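Protein DJ-1 homolog D (Arabidopsis thaliana, PDB 4OGG) is a plant member of the DJ-1/PfpI family, with two DJ-1-like domains of the glutaminase I-type fold in one chain. Local coordinates at residues 45-49 and 60-64; 18-22 and 66-70; 8-14 and 88-94; 236-242 and 254-260. One frame throughout, in Å; residues are numbered along the deposited sequence.

Contact 1: residues 45-49 and 60-64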
loop_
_atom_site.group_PDB
_atom_site.type_symbol
_atom_site.label_atom_id
_atom_site.label_comp_id
_atom_site.label_asym_id
_atom_site.label_seq_id
_atom_site.Cartn_x
_atom_site.Cartn_y
_atom_site.Cartn_z
ATOM N N CYS C 45 13.005 -11.605 -8.965
ATOM C CA CYS C 45 11.668 -11.583 -9.547
ATOM C C CYS C 45 10.691 -11.098 -8.492
ATOM O O CYS C 45 10.729 -11.562 -7.354
ATOM C CB CYS C 45 11.202 -12.986 -9.937
ATOM S SG CYS C 45 11.956 -13.732 -11.364
ATOM N N PRO C 46 9.817 -10.146 -8.843
ATOM C CA PRO C 46 8.869 -9.712 -7.818
ATOM C C PRO C 46 7.885 -10.871 -7.682
ATOM O O PRO C 46 7.733 -11.663 -8.615
ATOM C CB PRO C 46 8.218 -8.482 -8.450
ATOM C CG PRO C 46 8.264 -8.791 -9.919
ATOM C CD PRO C 46 9.660 -9.364 -10.083
ATOM N N THR C 47 7.232 -10.995 -6.533
ATOM C CA THR C 47 6.255 -12.065 -6.363
ATOM C C THR C 47 4.916 -11.461 -5.974
ATOM O O THR C 47 4.845 -10.303 -5.566
ATOM C CB THR C 47 6.669 -13.071 -5.265
ATOM O OG1 THR C 47 6.708 -12.406 -3.999
ATOM C CG2 THR C 47 8.046 -13.658 -5.564
ATOM N N ALA C 48 3.857 -12.251 -6.105
ATOM C CA ALA C 48 2.520 -11.797 -5.751
ATOM C C ALA C 48 2.003 -12.568 -4.549
ATOM O O ALA C 48 2.279 -13.759 -4.394
ATOM C CB ALA C 48 1.572 -11.995 -6.928
ATOM N N VAL C 49 1.273 -11.870 -3.689
ATOM C CA VAL C 49 0.651 -12.488 -2.526
ATOM C C VAL C 49 -0.816 -12.586 -2.922
ATOM O O VAL C 49 -1.476 -11.564 -3.105
ATOM C CB VAL C 49 0.762 -11.597 -1.261
ATOM C CG1 VAL C 49 -0.110 -12.174 -0.141
ATOM C CG2 VAL C 49 2.209 -11.510 -0.800
ATOM N N GLU C 60 -4.592 -9.189 -4.414
ATOM C CA GLU C 60 -3.150 -9.258 -4.638
ATOM C C GLU C 60 -2.365 -8.059 -4.117
ATOM O O GLU C 60 -2.795 -6.914 -4.236
ATOM C CB GLU C 60 -2.820 -9.426 -6.127
ATOM C CG GLU C 60 -1.298 -9.414 -6.409
ATOM C CD GLU C 60 -0.950 -9.487 -7.886
ATOM O OE1 GLU C 60 -1.380 -10.450 -8.552
ATOM O OE2 GLU C 60 -0.244 -8.579 -8.386
ATOM N N SER C 61 -1.205 -8.349 -3.536
ATOM C CA SER C 61 -0.283 -7.330 -3.050
ATOM C C SER C 61 1.089 -7.931 -3.355
ATOM O O SER C 61 1.172 -9.090 -3.778
ATOM C CB SER C 61 -0.460 -7.072 -1.544
ATOM O OG SER C 61 -0.161 -8.208 -0.755
ATOM N N ARG C 62 2.159 -7.166 -3.177
ATOM C CA ARG C 62 3.486 -7.702 -3.471
ATOM C C ARG C 62 4.079 -8.521 -2.333
ATOM O O ARG C 62 3.900 -8.201 -1.162
ATOM C CB ARG C 62 4.457 -6.577 -3.848
ATOM C CG ARG C 62 4.267 -6.056 -5.259
ATOM C CD ARG C 62 5.415 -5.169 -5.707
ATOM N NE ARG C 62 6.704 -5.862 -5.737
ATOM C CZ ARG C 62 7.785 -5.381 -6.346
ATOM N NH1 ARG C 62 7.723 -4.213 -6.975
ATOM N NH2 ARG C 62 8.927 -6.055 -6.324
ATOM N N GLY C 63 4.789 -9.587 -2.696
ATOM C CA GLY C 63 5.419 -10.437 -1.700
ATOM C C GLY C 63 6.911 -10.174 -1.640
ATOM O O GLY C 63 7.373 -9.098 -2.022
ATOM N N HIS C 64 7.675 -11.147 -1.157
ATOM C CA HIS C 64 9.124 -10.981 -1.075
ATOM C C HIS C 64 9.701 -11.024 -2.484
ATOM O O HIS C 64 9.186 -11.733 -3.347
ATOM C CB HIS C 64 9.800 -12.131 -0.310
ATOM C CG HIS C 64 9.235 -12.409 1.049
ATOM N ND1 HIS C 64 8.033 -13.057 1.241
ATOM C CD2 HIS C 64 9.755 -12.207 2.283
ATOM C CE1 HIS C 64 7.840 -13.244 2.534
ATOM N NE2 HIS C 64 8.870 -12.738 3.188
HETATM O O HOH W 1 8.040 -8.750 -4.712
#
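T47 and V49 carry the backbone bonds to G63 and S61 across an antiparallel beta hairpin, strands 44-51 and 59-62 of the first DJ-1/PfpI domain. V49 and S61 form a hydrogen-bonded pair. V49 N to S61 O is 2.8 Å; the return bond from S61 N to V49 O is longer, 3.3 Å. A48 and R62 are the non-hydrogen-bonded pair, and their side chains diverge. Beyond them G63 N reaches T47 O at 3.0 Å, from well above the carbonyl plane. G63 leaves room for the T47 side chain: a CB would point toward it and run into T47 OG1.

Side chains take up the rest. V49 CG2 lies over G63 CA, and its CB meets S61 OG. A48 CB packs against the carboxylate of E60, whose oxygens are held by H50 and by a salt bridge to R89. P46 CB sits over one face of the R62 guanidinium, 3.3 Å from R62 NH2.

One water bridges the strands where they part. It accepts from T47 N and R62 NH2 and donates to G63 O, and it lies at the edge of the guanidinium. Further out, the H64 ring has its partners beyond the hairpin. Its ND1 is hydrogen-bonded to D15 of the same domain; NE2 is hydrogen-bonded to E207 and the ring stacks on Y209, both of the second domain. P46 and E60 also pack on D248 and E253 of the second subunit.

T47 has OG1 between its backbone N and carbonyl carbon (chi1 64°). From there OG1 donates to H64 O at 2.6 Å, tilted 25° from the carbonyl plane.

Contact 2: residues 18-22 and 66-70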
loop_
_atom_site.group_PDB
_atom_site.type_symbol
_atom_site.label_atom_id
_atom_site.label_comp_id
_atom_site.label_asym_id
_atom_site.label_seq_id
_atom_site.Cartn_x
_atom_site.Cartn_y
_atom_site.Cartn_z
ATOM N N VAL C 18 6.384 -20.572 -4.895
ATOM C CA VAL C 18 7.762 -20.757 -5.328
ATOM C C VAL C 18 8.624 -21.073 -4.106
ATOM O O VAL C 18 9.425 -22.015 -4.120
ATOM C CB VAL C 18 8.342 -19.506 -6.060
ATOM C CG1 VAL C 18 8.201 -18.259 -5.199
ATOM C CG2 VAL C 18 9.822 -19.752 -6.402
ATOM N N MET C 19 8.438 -20.316 -3.030
ATOM C CA MET C 19 9.257 -20.513 -1.842
ATOM C C MET C 19 9.044 -21.806 -1.066
ATOM O O MET C 19 10.013 -22.407 -0.611
ATOM C CB MET C 19 9.117 -19.319 -0.891
ATOM C CG MET C 19 10.207 -19.264 0.170
ATOM S SD MET C 19 11.881 -19.270 -0.540
ATOM C CE MET C 19 12.220 -17.503 -0.663
ATOM N N VAL C 20 7.800 -22.241 -0.900
ATOM C CA VAL C 20 7.563 -23.469 -0.149
ATOM C C VAL C 20 8.241 -24.669 -0.820
ATOM O O VAL C 20 9.012 -25.381 -0.181
ATOM C CB VAL C 20 6.050 -23.737 0.052
ATOM C CG1 VAL C 20 5.847 -25.063 0.779
ATOM C CG2 VAL C 20 5.437 -22.611 0.881
ATOM N N PRO C 21 7.977 -24.908 -2.116
ATOM C CA PRO C 21 8.646 -26.059 -2.728
ATOM C C PRO C 21 10.159 -25.867 -2.815
ATOM O O PRO C 21 10.923 -26.824 -2.673
ATOM C CB PRO C 21 7.976 -26.164 -4.101
ATOM C CG PRO C 21 7.574 -24.756 -4.396
ATOM C CD PRO C 21 7.043 -24.277 -3.065
ATOM N N PHE C 22 10.592 -24.627 -3.023
ATOM C CA PHE C 22 12.024 -24.324 -3.115
ATOM C C PHE C 22 12.764 -24.731 -1.846
ATOM O O PHE C 22 13.808 -25.383 -1.903
ATOM C CB PHE C 22 12.243 -22.823 -3.363
ATOM C CG PHE C 22 13.697 -22.419 -3.447
ATOM C CD1 PHE C 22 14.529 -22.955 -4.431
ATOM C CD2 PHE C 22 14.230 -21.500 -2.547
ATOM C CE1 PHE C 22 15.871 -22.583 -4.516
ATOM C CE2 PHE C 22 15.575 -21.119 -2.624
ATOM C CZ PHE C 22 16.394 -21.663 -3.610
ATOM N N PHE C 66 12.065 -12.474 -5.054
ATOM C CA PHE C 66 12.705 -13.785 -5.085
ATOM C C PHE C 66 13.991 -13.770 -5.906
ATOM O O PHE C 66 13.979 -13.392 -7.075
ATOM C CB PHE C 66 11.755 -14.831 -5.675
ATOM C CG PHE C 66 12.251 -16.237 -5.526
ATOM C CD1 PHE C 66 12.006 -16.953 -4.360
ATOM C CD2 PHE C 66 13.013 -16.827 -6.525
ATOM C CE1 PHE C 66 12.515 -18.241 -4.190
ATOM C CE2 PHE C 66 13.530 -18.115 -6.365
ATOM C CZ PHE C 66 13.278 -18.820 -5.193
ATOM N N THR C 67 15.088 -14.208 -5.296
ATOM C CA THR C 67 16.380 -14.234 -5.975
ATOM C C THR C 67 16.639 -15.576 -6.654
ATOM O O THR C 67 16.652 -16.621 -6.005
ATOM C CB THR C 67 17.531 -13.946 -4.990
ATOM O OG1 THR C 67 17.283 -12.709 -4.307
ATOM C CG2 THR C 67 18.853 -13.846 -5.740
ATOM N N LEU C 68 16.842 -15.534 -7.966
ATOM C CA LEU C 68 17.102 -16.730 -8.762
ATOM C C LEU C 68 18.523 -17.225 -8.509
ATOM O O LEU C 68 19.416 -16.424 -8.243
ATOM C CB LEU C 68 16.939 -16.404 -10.246
ATOM C CG LEU C 68 15.593 -15.780 -10.633
ATOM C CD1 LEU C 68 15.666 -15.245 -12.056
ATOM C CD2 LEU C 68 14.478 -16.821 -10.492
ATOM N N ASN C 69 18.729 -18.539 -8.590
ATOM C CA ASN C 69 20.060 -19.099 -8.379
ATOM C C ASN C 69 20.606 -19.798 -9.618
ATOM O O ASN C 69 21.676 -20.410 -9.574
ATOM C CB ASN C 69 20.073 -20.063 -7.179
ATOM C CG ASN C 69 19.288 -21.342 -7.426
ATOM O OD1 ASN C 69 18.782 -21.584 -8.519
ATOM N ND2 ASN C 69 19.197 -22.175 -6.397
ATOM N N ALA C 70 19.880 -19.694 -10.726
ATOM C CA ALA C 70 20.304 -20.311 -11.978
ATOM C C ALA C 70 19.946 -19.445 -13.182
ATOM O O ALA C 70 19.098 -18.552 -13.095
ATOM C CB ALA C 70 19.685 -21.690 -12.119
#
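F66 fills the contact with its ring, which meets V18, M19 and F22 of helix 15-27. The contact is mostly apolar, inside the first DJ-1/PfpI domain.

The aromatic pair is T-shaped. The edge of F66 points at the face of F22, with centroids 5.4 Å apart and planes at 80°. F66 CZ is the leading atom and lies above the F22 ring, offset toward its rim. F22 has CG opposite its backbone N (chi1 179°), which swings the ring off the helix to F66.

The aliphatic contact is a CH-pi interaction. V18 CG2 lies over one face of F66, 3.8 Å from the ring centroid.

Sulfur adds a Met-aromatic contact. M19 SD lies at the F66 edge, 5.2 Å from the centroid, and M19 CE comes 3.6 Å from F66 CE1. Bends at chi2 and chi3 turn the methyl back to the ring.

The polar member is N69. Its ND2 lies in the plane of the F22 ring at the edge, 3.8 Å from F22 CE1. Its amide is held by the backbone of V32 and T34.

Strand 30-35 packs on F22 and F66 through T34. M13 of strand 13-14 touches V18 and F66, and M19 meets Y209 of helix 208-221.

Contact 3: residues 8-14 and 88-94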
loop_
_atom_site.group_PDB
_atom_site.type_symbol
_atom_site.label_atom_id
_atom_site.label_comp_id
_atom_site.label_asym_id
_atom_site.label_seq_id
_atom_site.Cartn_x
_atom_site.Cartn_y
_atom_site.Cartn_z
ATOM N N LEU C 8 10.388 -23.406 -12.531
ATOM C CA LEU C 8 10.141 -22.432 -13.589
ATOM C C LEU C 8 9.508 -21.182 -12.988
ATOM O O LEU C 8 8.304 -21.144 -12.731
ATOM C CB LEU C 8 9.220 -23.049 -14.641
ATOM C CG LEU C 8 8.741 -22.178 -15.803
ATOM C CD1 LEU C 8 9.930 -21.599 -16.555
ATOM C CD2 LEU C 8 7.882 -23.023 -16.728
ATOM N N CYS C 9 10.329 -20.157 -12.777
ATOM C CA CYS C 9 9.880 -18.904 -12.174
ATOM C C CYS C 9 9.566 -17.795 -13.169
ATOM O O CYS C 9 9.939 -17.860 -14.341
ATOM C CB CYS C 9 10.940 -18.393 -11.190
ATOM S SG CYS C 9 11.403 -19.574 -9.909
ATOM N N GLY C 10 8.881 -16.770 -12.672
ATOM C CA GLY C 10 8.523 -15.629 -13.493
ATOM C C GLY C 10 8.113 -14.473 -12.600
ATOM O O GLY C 10 7.880 -14.659 -11.402
ATOM N N ASP C 11 8.028 -13.275 -13.167
ATOM C CA ASP C 11 7.630 -12.118 -12.380
ATOM C C ASP C 11 6.172 -12.251 -11.958
ATOM O O ASP C 11 5.304 -12.587 -12.762
ATOM C CB ASP C 11 7.839 -10.826 -13.174
ATOM C CG ASP C 11 9.306 -10.529 -13.429
ATOM O OD1 ASP C 11 10.165 -11.279 -12.920
ATOM O OD2 ASP C 11 9.600 -9.544 -14.134
ATOM N N TYR C 12 5.929 -11.991 -10.680
ATOM C CA TYR C 12 4.605 -12.078 -10.085
ATOM C C TYR C 12 4.077 -13.502 -9.937
ATOM O O TYR C 12 2.869 -13.744 -9.924
ATOM C CB TYR C 12 3.627 -11.166 -10.832
ATOM C CG TYR C 12 3.892 -9.708 -10.501
ATOM C CD1 TYR C 12 3.672 -9.223 -9.210
ATOM C CD2 TYR C 12 4.412 -8.834 -11.452
ATOM C CE1 TYR C 12 3.964 -7.902 -8.871
ATOM C CE2 TYR C 12 4.712 -7.506 -11.123
ATOM C CZ TYR C 12 4.485 -7.050 -9.832
ATOM O OH TYR C 12 4.785 -5.750 -9.495
ATOM N N MET C 13 4.999 -14.453 -9.823
ATOM C CA MET C 13 4.596 -15.830 -9.570
ATOM C C MET C 13 4.116 -15.727 -8.117
ATOM O O MET C 13 4.510 -14.800 -7.404
ATOM C CB MET C 13 5.805 -16.766 -9.679
ATOM C CG MET C 13 6.950 -16.427 -8.742
ATOM S SD MET C 13 8.424 -17.420 -9.078
ATOM C CE MET C 13 9.683 -16.355 -8.439
ATOM N N GLU C 14 3.270 -16.646 -7.667
ATOM C CA GLU C 14 2.766 -16.572 -6.294
ATOM C C GLU C 14 3.895 -16.881 -5.311
ATOM O O GLU C 14 4.547 -17.922 -5.408
ATOM C CB GLU C 14 1.590 -17.539 -6.115
ATOM C CG GLU C 14 0.464 -16.989 -5.234
ATOM C CD GLU C 14 0.801 -16.974 -3.752
ATOM O OE1 GLU C 14 0.137 -16.231 -3.003
ATOM O OE2 GLU C 14 1.710 -17.715 -3.325
ATOM N N GLY C 88 0.456 -18.095 -9.753
ATOM C CA GLY C 88 0.567 -16.650 -9.688
ATOM C C GLY C 88 0.248 -16.072 -11.052
ATOM O O GLY C 88 -0.435 -16.723 -11.849
ATOM N N ARG C 89 0.732 -14.860 -11.332
ATOM C CA ARG C 89 0.483 -14.228 -12.626
ATOM C C ARG C 89 1.624 -14.418 -13.626
ATOM O O ARG C 89 1.569 -13.911 -14.746
ATOM C CB ARG C 89 0.190 -12.728 -12.462
ATOM C CG ARG C 89 -1.215 -12.432 -11.956
ATOM C CD ARG C 89 -1.612 -10.964 -12.131
ATOM N NE ARG C 89 -0.823 -10.037 -11.317
ATOM C CZ ARG C 89 0.193 -9.309 -11.772
ATOM N NH1 ARG C 89 0.562 -9.396 -13.047
ATOM N NH2 ARG C 89 0.824 -8.472 -10.958
ATOM N N ALA C 90 2.651 -15.156 -13.227
ATOM C CA ALA C 90 3.769 -15.407 -14.121
ATOM C C ALA C 90 3.385 -16.388 -15.237
ATOM O O ALA C 90 3.739 -16.185 -16.396
ATOM C CB ALA C 90 4.965 -15.944 -13.331
ATOM N N PRO C 91 2.642 -17.461 -14.907
ATOM C CA PRO C 91 2.264 -18.423 -15.947
ATOM C C PRO C 91 1.617 -17.855 -17.210
ATOM O O PRO C 91 1.951 -18.276 -18.319
ATOM C CB PRO C 91 1.341 -19.383 -15.204
ATOM C CG PRO C 91 1.957 -19.416 -13.833
ATOM C CD PRO C 91 2.223 -17.942 -13.577
ATOM N N GLU C 92 0.705 -16.899 -17.067
ATOM C CA GLU C 92 0.049 -16.378 -18.256
ATOM C C GLU C 92 1.021 -15.782 -19.267
ATOM O O GLU C 92 0.804 -15.916 -20.472
ATOM C CB GLU C 92 -1.040 -15.356 -17.899
ATOM C CG GLU C 92 -0.557 -14.033 -17.338
ATOM C CD GLU C 92 -1.674 -12.998 -17.278
ATOM O OE1 GLU C 92 -1.434 -11.882 -16.778
ATOM O OE2 GLU C 92 -2.794 -13.300 -17.744
ATOM N N TYR C 93 2.096 -15.148 -18.799
ATOM C CA TYR C 93 3.047 -14.570 -19.747
ATOM C C TYR C 93 4.147 -15.569 -20.092
ATOM O O TYR C 93 4.693 -15.540 -21.197
ATOM C CB TYR C 93 3.620 -13.239 -19.217
ATOM C CG TYR C 93 4.864 -13.309 -18.353
ATOM C CD1 TYR C 93 6.127 -13.480 -18.924
ATOM C CD2 TYR C 93 4.787 -13.131 -16.972
ATOM C CE1 TYR C 93 7.280 -13.464 -18.141
ATOM C CE2 TYR C 93 5.933 -13.116 -16.178
ATOM C CZ TYR C 93 7.179 -13.280 -16.770
ATOM O OH TYR C 93 8.318 -13.240 -15.996
ATOM N N LEU C 94 4.462 -16.465 -19.159
ATOM C CA LEU C 94 5.472 -17.490 -19.417
ATOM C C LEU C 94 4.947 -18.448 -20.491
ATOM O O LEU C 94 5.712 -18.960 -21.309
ATOM C CB LEU C 94 5.781 -18.279 -18.137
ATOM C CG LEU C 94 6.535 -17.550 -17.022
ATOM C CD1 LEU C 94 6.672 -18.453 -15.805
ATOM C CD2 LEU C 94 7.914 -17.136 -17.529
#
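Y12 and R89 both set CG beside the backbone N (chi1 -73° and -77°), and their side chains run alongside each other in the same direction. A bend at chi3 lays the R89 guanidinium over one face of the Y12 ring. R89 NH2 is 3.3 Å from Y12 CG, and the planes are 31° apart. This is an off-centre cation-pi contact, with R89 CZ 4.4 Å from the centroid of the Y12 ring. E60 takes R89 NH2 in a salt bridge, and Y251 O of the second subunit takes NH1.

In the backbone, R89 N donates to Y12 O at 2.8 Å. G88 and M13 form a single backbone bridge, and G88 CA lies close to E14 N, where a CB would clash.

G10 to M13 form a type II beta turn. It follows strand 3-8 of the central, mostly parallel sheet and faces helix 90-94, in the first DJ-1/PfpI domain. G88 N is hydrogen-bonded to OD2 of the modified cysteine at position 118.

A90 CB packs against the turn, 3.4 Å from D11 O and 3.8 Å from M13 CB. L94 CD1 reaches C9 O at 3.6 Å. D11 N lies in the plane of the Y93 ring and donates to Y93 OH at 2.8 Å. That hydroxyl also meets Q249 OE1 of the second subunit, whose backbone N binds D11 OD2.

Contact 4: residues 236-242 and 254-260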
loop_
_atom_site.group_PDB
_atom_site.type_symbol
_atom_site.label_atom_id
_atom_site.label_comp_id
_atom_site.label_asym_id
_atom_site.label_seq_id
_atom_site.Cartn_x
_atom_site.Cartn_y
_atom_site.Cartn_z
ATOM N N ASP C 236 -9.806 -19.046 13.099
ATOM C CA ASP C 236 -9.418 -17.643 13.128
ATOM C C ASP C 236 -8.171 -17.463 12.280
ATOM O O ASP C 236 -7.441 -18.420 12.024
ATOM C CB ASP C 236 -9.127 -17.182 14.560
ATOM C CG ASP C 236 -10.376 -17.097 15.410
ATOM O OD1 ASP C 236 -11.378 -16.522 14.932
ATOM O OD2 ASP C 236 -10.352 -17.591 16.557
ATOM N N ARG C 237 -7.928 -16.235 11.842
ATOM C CA ARG C 237 -6.757 -15.958 11.026
ATOM C C ARG C 237 -5.846 -14.930 11.679
ATOM O O ARG C 237 -6.297 -14.061 12.430
ATOM C CB ARG C 237 -7.177 -15.456 9.645
ATOM C CG ARG C 237 -7.838 -16.512 8.778
ATOM C CD ARG C 237 -8.168 -15.961 7.402
ATOM N NE ARG C 237 -8.615 -17.014 6.496
ATOM C CZ ARG C 237 -7.841 -18.005 6.065
ATOM N NH1 ARG C 237 -6.575 -18.082 6.454
ATOM N NH2 ARG C 237 -8.334 -18.925 5.247
ATOM N N CYS C 238 -4.555 -15.063 11.400
ATOM C CA CYS C 238 -3.539 -14.151 11.906
ATOM C C CYS C 238 -2.926 -13.456 10.708
ATOM O O CYS C 238 -2.574 -14.107 9.724
ATOM C CB CYS C 238 -2.417 -14.906 12.620
ATOM S SG CYS C 238 -2.724 -15.382 14.322
ATOM N N PRO C 239 -2.811 -12.124 10.760
ATOM C CA PRO C 239 -2.205 -11.432 9.622
ATOM C C PRO C 239 -0.706 -11.719 9.715
ATOM O O PRO C 239 -0.196 -11.998 10.800
ATOM C CB PRO C 239 -2.541 -9.971 9.897
ATOM C CG PRO C 239 -2.508 -9.908 11.405
ATOM C CD PRO C 239 -3.265 -11.165 11.784
ATOM N N THR C 240 0.002 -11.682 8.594
ATOM C CA THR C 240 1.433 -11.939 8.652
ATOM C C THR C 240 2.211 -10.757 8.106
ATOM O O THR C 240 1.649 -9.865 7.468
ATOM C CB THR C 240 1.829 -13.203 7.859
ATOM O OG1 THR C 240 1.573 -13.001 6.464
ATOM C CG2 THR C 240 1.044 -14.412 8.366
ATOM N N ALA C 241 3.510 -10.752 8.372
ATOM C CA ALA C 241 4.366 -9.680 7.906
ATOM C C ALA C 241 5.408 -10.222 6.949
ATOM O O ALA C 241 5.994 -11.278 7.189
ATOM C CB ALA C 241 5.057 -8.998 9.090
ATOM N N ILE C 242 5.615 -9.509 5.850
ATOM C CA ILE C 242 6.628 -9.896 4.889
ATOM C C ILE C 242 7.835 -9.018 5.176
ATOM O O ILE C 242 7.771 -7.795 5.054
ATOM C CB ILE C 242 6.153 -9.675 3.437
ATOM C CG1 ILE C 242 5.154 -10.773 3.060
ATOM C CG2 ILE C 242 7.346 -9.653 2.487
ATOM C CD1 ILE C 242 4.679 -10.728 1.636
ATOM N N LYS C 254 5.639 -5.278 5.023
ATOM C CA LYS C 254 4.361 -5.112 4.341
ATOM C C LYS C 254 3.526 -6.359 4.617
ATOM O O LYS C 254 4.045 -7.378 5.088
ATOM C CB LYS C 254 4.549 -4.882 2.832
ATOM C CG LYS C 254 5.399 -5.898 2.101
ATOM C CD LYS C 254 5.450 -5.563 0.613
ATOM C CE LYS C 254 6.576 -6.295 -0.085
ATOM N NZ LYS C 254 7.896 -5.783 0.387
ATOM N N PRO C 255 2.212 -6.293 4.356
ATOM C CA PRO C 255 1.339 -7.441 4.602
ATOM C C PRO C 255 1.648 -8.698 3.796
ATOM O O PRO C 255 2.028 -8.625 2.629
ATOM C CB PRO C 255 -0.054 -6.891 4.277
ATOM C CG PRO C 255 0.082 -5.429 4.550
ATOM C CD PRO C 255 1.423 -5.119 3.946
ATOM N N GLY C 256 1.484 -9.847 4.443
ATOM C CA GLY C 256 1.690 -11.127 3.786
ATOM C C GLY C 256 0.336 -11.815 3.725
ATOM O O GLY C 256 -0.692 -11.136 3.804
ATOM N N HIS C 257 0.318 -13.139 3.581
ATOM C CA HIS C 257 -0.950 -13.873 3.529
ATOM C C HIS C 257 -1.482 -14.038 4.949
ATOM O O HIS C 257 -0.703 -14.150 5.892
ATOM C CB HIS C 257 -0.775 -15.296 2.973
ATOM C CG HIS C 257 -0.097 -15.380 1.641
ATOM N ND1 HIS C 257 1.253 -15.154 1.476
ATOM C CD2 HIS C 257 -0.564 -15.764 0.429
ATOM C CE1 HIS C 257 1.589 -15.402 0.222
ATOM N NE2 HIS C 257 0.506 -15.775 -0.434
ATOM N N THR C 258 -2.801 -14.072 5.112
ATOM C CA THR C 258 -3.342 -14.302 6.443
ATOM C C THR C 258 -3.187 -15.805 6.662
ATOM O O THR C 258 -3.364 -16.595 5.730
ATOM C CB THR C 258 -4.825 -13.897 6.547
ATOM O OG1 THR C 258 -5.590 -14.583 5.550
ATOM C CG2 THR C 258 -4.972 -12.395 6.356
ATOM N N PHE C 259 -2.828 -16.196 7.877
ATOM C CA PHE C 259 -2.620 -17.602 8.191
ATOM C C PHE C 259 -3.696 -18.107 9.134
ATOM O O PHE C 259 -3.981 -17.481 10.153
ATOM C CB PHE C 259 -1.230 -17.788 8.804
ATOM C CG PHE C 259 -0.897 -19.211 9.130
ATOM C CD1 PHE C 259 -1.288 -19.770 10.341
ATOM C CD2 PHE C 259 -0.197 -19.999 8.223
ATOM C CE1 PHE C 259 -0.986 -21.095 10.645
ATOM C CE2 PHE C 259 0.109 -21.324 8.518
ATOM C CZ PHE C 259 -0.287 -21.873 9.732
ATOM N N ALA C 260 -4.292 -19.245 8.787
ATOM C CA ALA C 260 -5.364 -19.825 9.590
ATOM C C ALA C 260 -4.881 -20.784 10.670
ATOM O O ALA C 260 -4.119 -21.710 10.395
ATOM C CB ALA C 260 -6.364 -20.532 8.680
HETATM O O HOH W 2 -1.643 -10.419 6.634
HETATM O O HOH W 3 8.752 -6.276 3.078
#
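T240 and H257 are joined at the tight centre of this contact, where T240 OG1 donates to H257 O at 2.6 Å. T240 places OG1 between its backbone N and carbonyl carbon (chi1 65°), beside the H257 carbonyl. The same carbonyl touches CG2. Next to it, G256 N bonds T240 O from above the carbonyl plane. A CB on G256 would strike T240 OG1.

Two antiparallel ladders flank this point in the second DJ-1/PfpI domain, and the register shifts by one between them. C238 and F259 form a hydrogen-bonded pair, with C238 N to F259 O and F259 N to C238 O both 2.8 Å. I242 and K254 form the other. I242 N to K254 O is 2.8 Å, but K254 N to I242 O stretches to 3.3 Å. I242 also lays CG1 over G256 CA at 3.6 Å.

The outer side is looser. R237 is exposed and stretches its chain past T258, with CD 3.5 Å from T258 OG1. Its NH1 ends 3.3 Å from A260 CB, a packing contact. Water fills in at two places. One links T240 N to G256 O. Another links I242 O to K254 NZ, which has a weak, long ion pair with E246. P239 and P255 pack on H55 and F59 of the third subunit.

H257 NE2 is hydrogen-bonded to E14 and its ring stacks on Y16, both of the first domain, while ND1 is hydrogen-bonded to D208 of its own domain. I242 lies on V49 of strand 44-51. F259 meets F215 of helix 208-221 edge to face, and C238 and F259 pack on M206 of strand 206-207.

Overall arrangement
From the N terminus, contact 3 opens first at 8-14, and contact 2 follows at 18-22. Contact 1 then opens at 45-49 and closes at 60-64, a short hairpin. Contact 2 closes at 66-70, and contact 3 at 88-94. The three loops are therefore nested, with contact 1 innermost and contact 3 outermost, and none cross. They tie the small sheet around strand 44-51 to helix 15-27 and to helix 90-94. Contact 4 comes later in series, as the matching hairpin of the second domain. It touches contact 1 through I242 and K254, and contact 3 through E14 and H257. Contacts 2 and 4 stay about 8 Å apart at their nearest atoms.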